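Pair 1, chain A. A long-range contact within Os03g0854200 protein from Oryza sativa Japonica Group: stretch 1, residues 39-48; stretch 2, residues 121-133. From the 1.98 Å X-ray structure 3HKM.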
# COMPACT_ATOMS: atom_id res chain seq x y z
N ILE A 39 -3.35 6.04 9.44
CA ILE A 39 -3.32 4.68 9.98
C ILE A 39 -4.40 3.77 9.40
O ILE A 39 -5.54 4.20 9.17
CB ILE A 39 -3.30 4.67 11.53
CG1 ILE A 39 -4.07 3.46 12.07
CG2 ILE A 39 -3.83 5.99 12.11
CD1 ILE A 39 -3.77 3.16 13.49
N VAL A 40 -4.02 2.52 9.18
CA VAL A 40 -4.84 1.56 8.46
C VAL A 40 -4.80 0.18 9.15
O VAL A 40 -3.79 -0.18 9.74
CB VAL A 40 -4.31 1.43 7.01
CG1 VAL A 40 -4.30 -0.02 6.56
CG2 VAL A 40 -5.07 2.35 6.04
N LEU A 41 -5.90 -0.57 9.07
CA LEU A 41 -5.92 -1.95 9.55
C LEU A 41 -6.15 -2.94 8.40
O LEU A 41 -7.16 -2.87 7.70
CB LEU A 41 -6.97 -2.16 10.64
CG LEU A 41 -7.24 -3.62 11.03
CD1 LEU A 41 -6.02 -4.25 11.69
CD2 LEU A 41 -8.46 -3.75 11.95
N ALA A 42 -5.21 -3.87 8.24
CA ALA A 42 -5.24 -4.86 7.15
C ALA A 42 -5.50 -6.29 7.65
O ALA A 42 -4.75 -6.80 8.47
CB ALA A 42 -3.93 -4.81 6.36
N ALA A 43 -6.55 -6.93 7.15
CA ALA A 43 -6.93 -8.27 7.60
C ALA A 43 -6.93 -9.26 6.44
O ALA A 43 -7.55 -9.00 5.41
CB ALA A 43 -8.30 -8.24 8.28
N VAL A 44 -6.23 -10.38 6.60
CA VAL A 44 -6.12 -11.39 5.55
C VAL A 44 -6.60 -12.74 6.06
O VAL A 44 -6.31 -13.10 7.19
CB VAL A 44 -4.67 -11.56 5.09
CG1 VAL A 44 -4.62 -12.45 3.85
CG2 VAL A 44 -4.04 -10.20 4.80
N TYR A 45 -7.32 -13.48 5.22
CA TYR A 45 -7.93 -14.72 5.70
C TYR A 45 -7.38 -16.04 5.10
O TYR A 45 -8.11 -16.79 4.46
CB TYR A 45 -9.46 -14.59 5.62
CG TYR A 45 -9.94 -13.44 6.51
CD1 TYR A 45 -10.12 -13.63 7.87
CD2 TYR A 45 -10.13 -12.17 5.99
CE1 TYR A 45 -10.51 -12.58 8.69
CE2 TYR A 45 -10.52 -11.11 6.81
CZ TYR A 45 -10.71 -11.33 8.16
OH TYR A 45 -11.10 -10.30 8.99
N GLY A 46 -6.09 -16.32 5.35
CA GLY A 46 -5.39 -17.53 4.89
C GLY A 46 -5.86 -17.95 3.52
O GLY A 46 -6.75 -17.32 2.96
N PRO A 47 -5.26 -19.00 2.93
CA PRO A 47 -5.91 -19.39 1.68
C PRO A 47 -7.10 -20.30 1.97
O PRO A 47 -6.92 -21.34 2.62
CB PRO A 47 -4.80 -20.13 0.92
CG PRO A 47 -3.53 -19.87 1.70
CD PRO A 47 -3.97 -19.66 3.11
N LYS A 48 -8.29 -19.90 1.53
CA LYS A 48 -9.52 -20.67 1.77
C LYS A 48 -9.97 -21.45 0.52
O LYS A 48 -10.16 -20.86 -0.54
CB LYS A 48 -10.64 -19.74 2.27
CG LYS A 48 -11.98 -20.43 2.48
CD LYS A 48 -13.09 -19.46 2.92
CE LYS A 48 -14.41 -20.19 3.16
NZ LYS A 48 -15.44 -19.30 3.75
N ASN A 121 1.31 -0.87 1.86
CA ASN A 121 2.30 -1.39 2.80
C ASN A 121 1.67 -2.23 3.91
O ASN A 121 2.18 -3.29 4.27
CB ASN A 121 3.06 -0.23 3.43
CG ASN A 121 3.84 0.57 2.41
OD1 ASN A 121 3.90 1.80 2.50
ND2 ASN A 121 4.42 -0.10 1.44
N ALA A 122 0.58 -1.72 4.46
CA ALA A 122 -0.19 -2.42 5.48
C ALA A 122 -0.58 -3.82 5.01
O ALA A 122 -0.49 -4.79 5.77
CB ALA A 122 -1.44 -1.63 5.80
N CYS A 123 -1.02 -3.91 3.76
CA CYS A 123 -1.55 -5.14 3.20
C CYS A 123 -0.44 -6.11 2.88
O CYS A 123 -0.62 -7.32 2.97
CB CYS A 123 -2.38 -4.86 1.96
SG CYS A 123 -4.06 -4.33 2.34
N CYS A 124 0.71 -5.58 2.49
CA CYS A 124 1.88 -6.42 2.24
C CYS A 124 2.33 -7.08 3.53
O CYS A 124 2.76 -8.24 3.53
CB CYS A 124 3.03 -5.63 1.63
SG CYS A 124 4.54 -6.62 1.45
N ALA A 125 2.24 -6.34 4.63
CA ALA A 125 2.62 -6.87 5.93
C ALA A 125 1.66 -7.95 6.41
O ALA A 125 2.09 -8.98 6.92
CB ALA A 125 2.72 -5.76 6.95
N ALA A 126 0.36 -7.70 6.25
CA ALA A 126 -0.66 -8.65 6.68
C ALA A 126 -0.63 -9.96 5.87
O ALA A 126 -0.81 -11.04 6.43
CB ALA A 126 -2.03 -8.02 6.63
N LEU A 127 -0.40 -9.87 4.56
CA LEU A 127 -0.23 -11.06 3.72
C LEU A 127 0.94 -11.91 4.20
O LEU A 127 0.85 -13.14 4.29
CB LEU A 127 0.03 -10.67 2.27
CG LEU A 127 -1.11 -10.04 1.47
CD1 LEU A 127 -0.55 -9.35 0.24
CD2 LEU A 127 -2.14 -11.09 1.10
N VAL A 128 2.06 -11.25 4.47
CA VAL A 128 3.24 -11.94 4.96
C VAL A 128 2.90 -12.65 6.27
O VAL A 128 3.27 -13.81 6.47
CB VAL A 128 4.42 -10.98 5.18
CG1 VAL A 128 5.51 -11.65 6.00
CG2 VAL A 128 4.95 -10.51 3.85
N PHE A 129 2.19 -11.96 7.15
CA PHE A 129 1.83 -12.53 8.44
C PHE A 129 0.83 -13.68 8.33
O PHE A 129 0.83 -14.57 9.18
CB PHE A 129 1.28 -11.48 9.39
CG PHE A 129 0.93 -12.03 10.74
CD1 PHE A 129 1.92 -12.45 11.61
CD2 PHE A 129 -0.40 -12.17 11.12
CE1 PHE A 129 1.60 -12.98 12.85
CE2 PHE A 129 -0.72 -12.70 12.35
CZ PHE A 129 0.28 -13.10 13.22
N ALA A 130 -0.02 -13.64 7.32
CA ALA A 130 -1.01 -14.70 7.09
C ALA A 130 -0.40 -15.90 6.37
O ALA A 130 -1.07 -16.92 6.18
CB ALA A 130 -2.19 -14.16 6.31
N GLY A 131 0.86 -15.79 5.98
CA GLY A 131 1.51 -16.87 5.25
C GLY A 131 0.98 -17.04 3.84
O GLY A 131 0.81 -18.15 3.35
N ILE A 132 0.70 -15.92 3.18
CA ILE A 132 0.28 -15.95 1.79
C ILE A 132 1.54 -15.85 0.96
O ILE A 132 2.33 -14.92 1.15
CB ILE A 132 -0.63 -14.76 1.44
CG1 ILE A 132 -1.72 -14.57 2.50
CG2 ILE A 132 -1.21 -14.91 0.05
CD1 ILE A 132 -2.64 -15.75 2.67
N PRO A 133 1.75 -16.80 0.05
CA PRO A 133 2.97 -16.80 -0.77
C PRO A 133 3.07 -15.57 -1.68
O PRO A 133 2.19 -15.34 -2.51
CB PRO A 133 2.83 -18.09 -1.60
CG PRO A 133 1.85 -18.93 -0.85
CD PRO A 133 0.90 -17.98 -0.20

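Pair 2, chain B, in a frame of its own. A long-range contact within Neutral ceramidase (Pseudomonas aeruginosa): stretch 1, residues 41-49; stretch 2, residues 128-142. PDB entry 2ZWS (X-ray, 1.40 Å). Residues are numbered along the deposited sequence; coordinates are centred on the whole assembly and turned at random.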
# COMPACT_ATOMS: atom_id res chain seq x y z
N TRP B 41 4.88 -4.21 -4.77
CA TRP B 41 4.15 -5.10 -5.69
C TRP B 41 2.65 -4.84 -5.61
O TRP B 41 2.11 -4.40 -4.55
CB TRP B 41 4.40 -6.58 -5.33
CG TRP B 41 5.88 -6.88 -5.38
CD1 TRP B 41 6.79 -6.78 -4.36
CD2 TRP B 41 6.63 -7.29 -6.54
NE1 TRP B 41 8.06 -7.10 -4.81
CE2 TRP B 41 7.98 -7.40 -6.15
CE3 TRP B 41 6.28 -7.55 -7.87
CZ2 TRP B 41 8.98 -7.78 -7.05
CZ3 TRP B 41 7.27 -7.93 -8.76
CH2 TRP B 41 8.61 -8.03 -8.35
N ALA B 42 1.99 -5.06 -6.75
CA ALA B 42 0.55 -5.24 -6.80
C ALA B 42 0.29 -6.74 -6.85
O ALA B 42 0.88 -7.46 -7.65
CB ALA B 42 -0.02 -4.59 -8.05
N ARG B 43 -0.61 -7.19 -5.99
CA ARG B 43 -0.96 -8.62 -5.90
C ARG B 43 -2.44 -8.71 -6.21
O ARG B 43 -3.28 -8.15 -5.48
CB ARG B 43 -0.67 -9.13 -4.47
CG ARG B 43 0.83 -9.32 -4.19
CD ARG B 43 1.11 -9.70 -2.73
NE ARG B 43 2.53 -10.00 -2.50
CZ ARG B 43 3.44 -9.09 -2.17
NH1 ARG B 43 3.07 -7.82 -2.02
NH2 ARG B 43 4.73 -9.43 -1.99
N ALA B 44 -2.77 -9.38 -7.31
CA ALA B 44 -4.14 -9.43 -7.83
C ALA B 44 -4.75 -10.79 -7.65
O ALA B 44 -4.08 -11.83 -7.89
CB ALA B 44 -4.15 -9.08 -9.32
N PHE B 45 -6.03 -10.79 -7.29
CA PHE B 45 -6.77 -12.03 -7.01
C PHE B 45 -8.04 -11.94 -7.82
O PHE B 45 -8.94 -11.17 -7.50
CB PHE B 45 -7.11 -12.14 -5.52
CG PHE B 45 -5.90 -12.17 -4.64
CD1 PHE B 45 -5.18 -10.99 -4.38
CD2 PHE B 45 -5.44 -13.38 -4.11
CE1 PHE B 45 -4.05 -11.02 -3.56
CE2 PHE B 45 -4.29 -13.41 -3.29
CZ PHE B 45 -3.61 -12.23 -3.01
N VAL B 46 -8.07 -12.71 -8.90
CA VAL B 46 -9.27 -12.79 -9.74
C VAL B 46 -10.09 -13.97 -9.25
O VAL B 46 -9.53 -15.05 -9.09
CB VAL B 46 -8.89 -13.03 -11.24
CG1 VAL B 46 -10.13 -13.20 -12.07
CG2 VAL B 46 -8.10 -11.85 -11.77
N ILE B 47 -11.39 -13.76 -9.03
CA ILE B 47 -12.26 -14.85 -8.60
C ILE B 47 -13.44 -14.93 -9.54
O ILE B 47 -14.06 -13.93 -9.86
CB ILE B 47 -12.80 -14.61 -7.16
CG1 ILE B 47 -11.64 -14.35 -6.19
CG2 ILE B 47 -13.66 -15.81 -6.70
CD1 ILE B 47 -12.12 -13.83 -4.84
N GLU B 48 -13.77 -16.14 -9.98
CA GLU B 48 -14.91 -16.33 -10.87
C GLU B 48 -15.81 -17.40 -10.32
O GLU B 48 -15.34 -18.42 -9.80
CB GLU B 48 -14.47 -16.84 -12.24
CG GLU B 48 -13.55 -16.01 -13.03
CD GLU B 48 -13.62 -16.36 -14.51
OE1 GLU B 48 -13.65 -17.57 -14.88
OE2 GLU B 48 -13.64 -15.41 -15.32
N GLU B 49 -17.10 -17.19 -10.46
CA GLU B 49 -18.05 -18.19 -10.01
C GLU B 49 -18.16 -19.18 -11.16
O GLU B 49 -18.36 -18.78 -12.30
CB GLU B 49 -19.39 -17.51 -9.72
CG GLU B 49 -20.23 -18.19 -8.66
CD GLU B 49 -21.64 -17.62 -8.59
OE1 GLU B 49 -21.85 -16.39 -8.88
OE2 GLU B 49 -22.54 -18.41 -8.23
N ASP B 128 0.67 1.07 -14.41
CA ASP B 128 1.07 -0.01 -15.33
C ASP B 128 1.23 -1.33 -14.60
O ASP B 128 0.86 -2.37 -15.12
CB ASP B 128 2.38 0.32 -16.04
CG ASP B 128 2.24 1.42 -17.07
OD1 ASP B 128 1.10 1.82 -17.40
OD2 ASP B 128 3.29 1.90 -17.53
N GLY B 129 1.82 -1.30 -13.41
CA GLY B 129 2.02 -2.54 -12.65
C GLY B 129 0.73 -3.12 -12.09
O GLY B 129 0.58 -4.35 -12.02
N ILE B 130 -0.20 -2.26 -11.69
CA ILE B 130 -1.51 -2.77 -11.25
C ILE B 130 -2.17 -3.50 -12.42
O ILE B 130 -2.67 -4.65 -12.29
CB ILE B 130 -2.42 -1.65 -10.72
CG1 ILE B 130 -1.88 -1.15 -9.38
CG2 ILE B 130 -3.89 -2.12 -10.59
CD1 ILE B 130 -2.53 0.16 -8.81
N VAL B 131 -2.18 -2.86 -13.58
CA VAL B 131 -2.77 -3.52 -14.75
C VAL B 131 -2.02 -4.84 -15.07
O VAL B 131 -2.65 -5.87 -15.30
CB VAL B 131 -2.79 -2.57 -15.97
CG1 VAL B 131 -3.23 -3.32 -17.26
CG2 VAL B 131 -3.70 -1.37 -15.70
N ARG B 132 -0.70 -4.84 -15.00
CA ARG B 132 0.08 -6.06 -15.30
C ARG B 132 -0.25 -7.16 -14.30
O ARG B 132 -0.33 -8.32 -14.64
CB ARG B 132 1.56 -5.72 -15.25
CG ARG B 132 2.48 -6.80 -15.80
CD ARG B 132 4.00 -6.39 -15.70
NE ARG B 132 4.19 -4.95 -15.94
CZ ARG B 132 4.60 -4.05 -15.04
NH1 ARG B 132 4.99 -4.41 -13.79
NH2 ARG B 132 4.64 -2.77 -15.41
N SER B 133 -0.51 -6.79 -13.04
CA SER B 133 -0.82 -7.84 -12.02
C SER B 133 -2.15 -8.54 -12.36
O SER B 133 -2.28 -9.77 -12.19
CB SER B 133 -0.82 -7.26 -10.59
OG SER B 133 -1.96 -6.48 -10.36
N ILE B 134 -3.11 -7.78 -12.88
CA ILE B 134 -4.42 -8.33 -13.25
C ILE B 134 -4.28 -9.19 -14.49
O ILE B 134 -4.85 -10.28 -14.54
CB ILE B 134 -5.45 -7.20 -13.45
CG1 ILE B 134 -5.73 -6.45 -12.12
CG2 ILE B 134 -6.81 -7.71 -13.98
CD1 ILE B 134 -6.48 -5.08 -12.28
N GLU B 135 -3.49 -8.73 -15.45
CA GLU B 135 -3.22 -9.51 -16.66
C GLU B 135 -2.59 -10.85 -16.30
O GLU B 135 -2.95 -11.90 -16.88
CB GLU B 135 -2.29 -8.71 -17.56
CG GLU B 135 -2.98 -7.53 -18.15
CD GLU B 135 -2.06 -6.73 -19.06
OE1 GLU B 135 -0.84 -6.70 -18.83
OE2 GLU B 135 -2.58 -6.11 -20.01
N ARG B 136 -1.64 -10.83 -15.37
CA ARG B 136 -0.98 -12.05 -14.94
C ARG B 136 -1.95 -12.97 -14.22
O ARG B 136 -1.96 -14.17 -14.46
CB ARG B 136 0.25 -11.78 -14.08
CG ARG B 136 1.32 -11.10 -14.88
CD ARG B 136 2.49 -10.63 -14.03
NE ARG B 136 3.64 -10.32 -14.88
CZ ARG B 136 4.81 -9.88 -14.42
NH1 ARG B 136 4.99 -9.67 -13.13
NH2 ARG B 136 5.81 -9.64 -15.28
N ALA B 137 -2.77 -12.40 -13.33
CA ALA B 137 -3.75 -13.18 -12.61
C ALA B 137 -4.76 -13.84 -13.53
O ALA B 137 -5.03 -15.03 -13.38
CB ALA B 137 -4.44 -12.34 -11.54
N GLN B 138 -5.32 -13.09 -14.47
CA GLN B 138 -6.34 -13.65 -15.34
C GLN B 138 -5.78 -14.70 -16.30
O GLN B 138 -6.54 -15.56 -16.75
CB GLN B 138 -7.07 -12.56 -16.09
CG GLN B 138 -6.23 -11.91 -17.17
CD GLN B 138 -6.91 -10.73 -17.82
OE1 GLN B 138 -6.44 -10.22 -18.84
NE2 GLN B 138 -8.02 -10.29 -17.25
N ALA B 139 -4.47 -14.68 -16.57
CA ALA B 139 -3.84 -15.69 -17.44
C ALA B 139 -3.53 -16.98 -16.66
O ALA B 139 -3.09 -17.99 -17.26
CB ALA B 139 -2.56 -15.13 -18.05
N ARG B 140 -3.77 -16.97 -15.35
CA ARG B 140 -3.47 -18.11 -14.48
C ARG B 140 -4.72 -18.66 -13.79
O ARG B 140 -4.64 -19.32 -12.76
CB ARG B 140 -2.39 -17.73 -13.46
CG ARG B 140 -1.04 -17.41 -14.10
CD ARG B 140 -0.10 -16.72 -13.14
NE ARG B 140 1.24 -16.56 -13.71
CZ ARG B 140 1.57 -15.74 -14.72
NH1 ARG B 140 0.65 -14.99 -15.33
NH2 ARG B 140 2.83 -15.69 -15.15
N LEU B 141 -5.89 -18.42 -14.39
CA LEU B 141 -7.12 -18.92 -13.79
C LEU B 141 -7.09 -20.44 -13.65
O LEU B 141 -6.62 -21.15 -14.55
CB LEU B 141 -8.36 -18.45 -14.56
CG LEU B 141 -8.80 -17.00 -14.29
CD1 LEU B 141 -9.69 -16.47 -15.41
CD2 LEU B 141 -9.51 -16.90 -12.96
N GLN B 142 -7.57 -20.93 -12.51
CA GLN B 142 -7.59 -22.38 -12.22
C GLN B 142 -8.78 -22.70 -11.31
O GLN B 142 -9.18 -21.88 -10.51
CB GLN B 142 -6.28 -22.79 -11.51
CG GLN B 142 -6.02 -22.01 -10.22
CD GLN B 142 -4.69 -22.35 -9.58
OE1 GLN B 142 -3.85 -21.48 -9.34
NE2 GLN B 142 -4.49 -23.62 -9.30

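A strand and a helix that run in roughly the same direction can pack closely if the residues between them are small, and the two pairs compared here show how different side chains meet that demand. In pair 1 the axes of strand and helix approach to 7.5 Å with 34° between their directions; in pair 2 the values are 7.3 Å and 37°. Fourteen central residues superpose with an RMSD of 0.6 Å, and neither contact contains a hydrogen bond between the stretches, so both depend on the fit of surfaces.

The alternation of the strand sets the pattern. A:Ala42 and A:Val44, matched by B:Ala42 and B:Ala44, point toward the helix, whereas A:Ala43 and A:Tyr45, matched by B:Arg43 and B:Phe45, point away. Of these outward positions, A:Ala43 and B:Arg43 differ greatly in size, while A:Tyr45 and B:Phe45 are both aromatic and of similar size. On the helix, A:Ala122, A:Ala126 and A:Ala130 lie four residues apart, one per turn or nearly so, and face the strand; their counterparts are B:Gly129, B:Ser133 and B:Ala137.

The center of the contact is the match of A:Ala126 with B:Ser133. The methyl group of A:Ala126 lies with its CB 3.5 Å from A:Ala42 O. B:Ser133 keeps the same approach, its CB 3.4 Å from B:Ala42 O, and adds a hydroxyl that would be poorly placed in an apolar contact were it left unpaired. It is not: OG of B:Ser133 donates to B:Ile130 O at 2.8 Å, a bond within the helix, and so the polar group is accommodated among alanines.

One turn earlier, A:Ala122 CB meets A:Val40 CG1 at 3.4 Å. The match of A:Ala122, B:Gly129, has no side chain, yet the inward alanine of the strand packs on the backbone of this position in both pairs: A:Ala42 CB lies 3.5 Å from A:Ala122 O, and B:Ala42 CB 4.0 Å from B:Gly129 O.

Further along, the two solutions diverge. In pair 1 A:Val44 fills the space, with CG2 3.5 Å from A:Ala126 CB and CG1 3.8 Å from A:Ile132 CG1. The matched B:Ala44 is smaller, its CB 4.0 Å from B:Ala137 CB, and bulk comes from the next inward strand residue: B:Val46 places CG2 3.7 Å from B:Ala137 CB and CG1 3.9 Å from B:Leu141 CD2. B:Val46 superposes on A:Gly46, whose positive phi favors glycine; there A:Ile132 CD1 reaches to 4.0 Å from A:Gly46 CA. Each contact is thus extended by an aliphatic residue beyond the helix, A:Ile132 following a Schellman turn at A:Gly131, and B:Leu141 in the loop of pair 2.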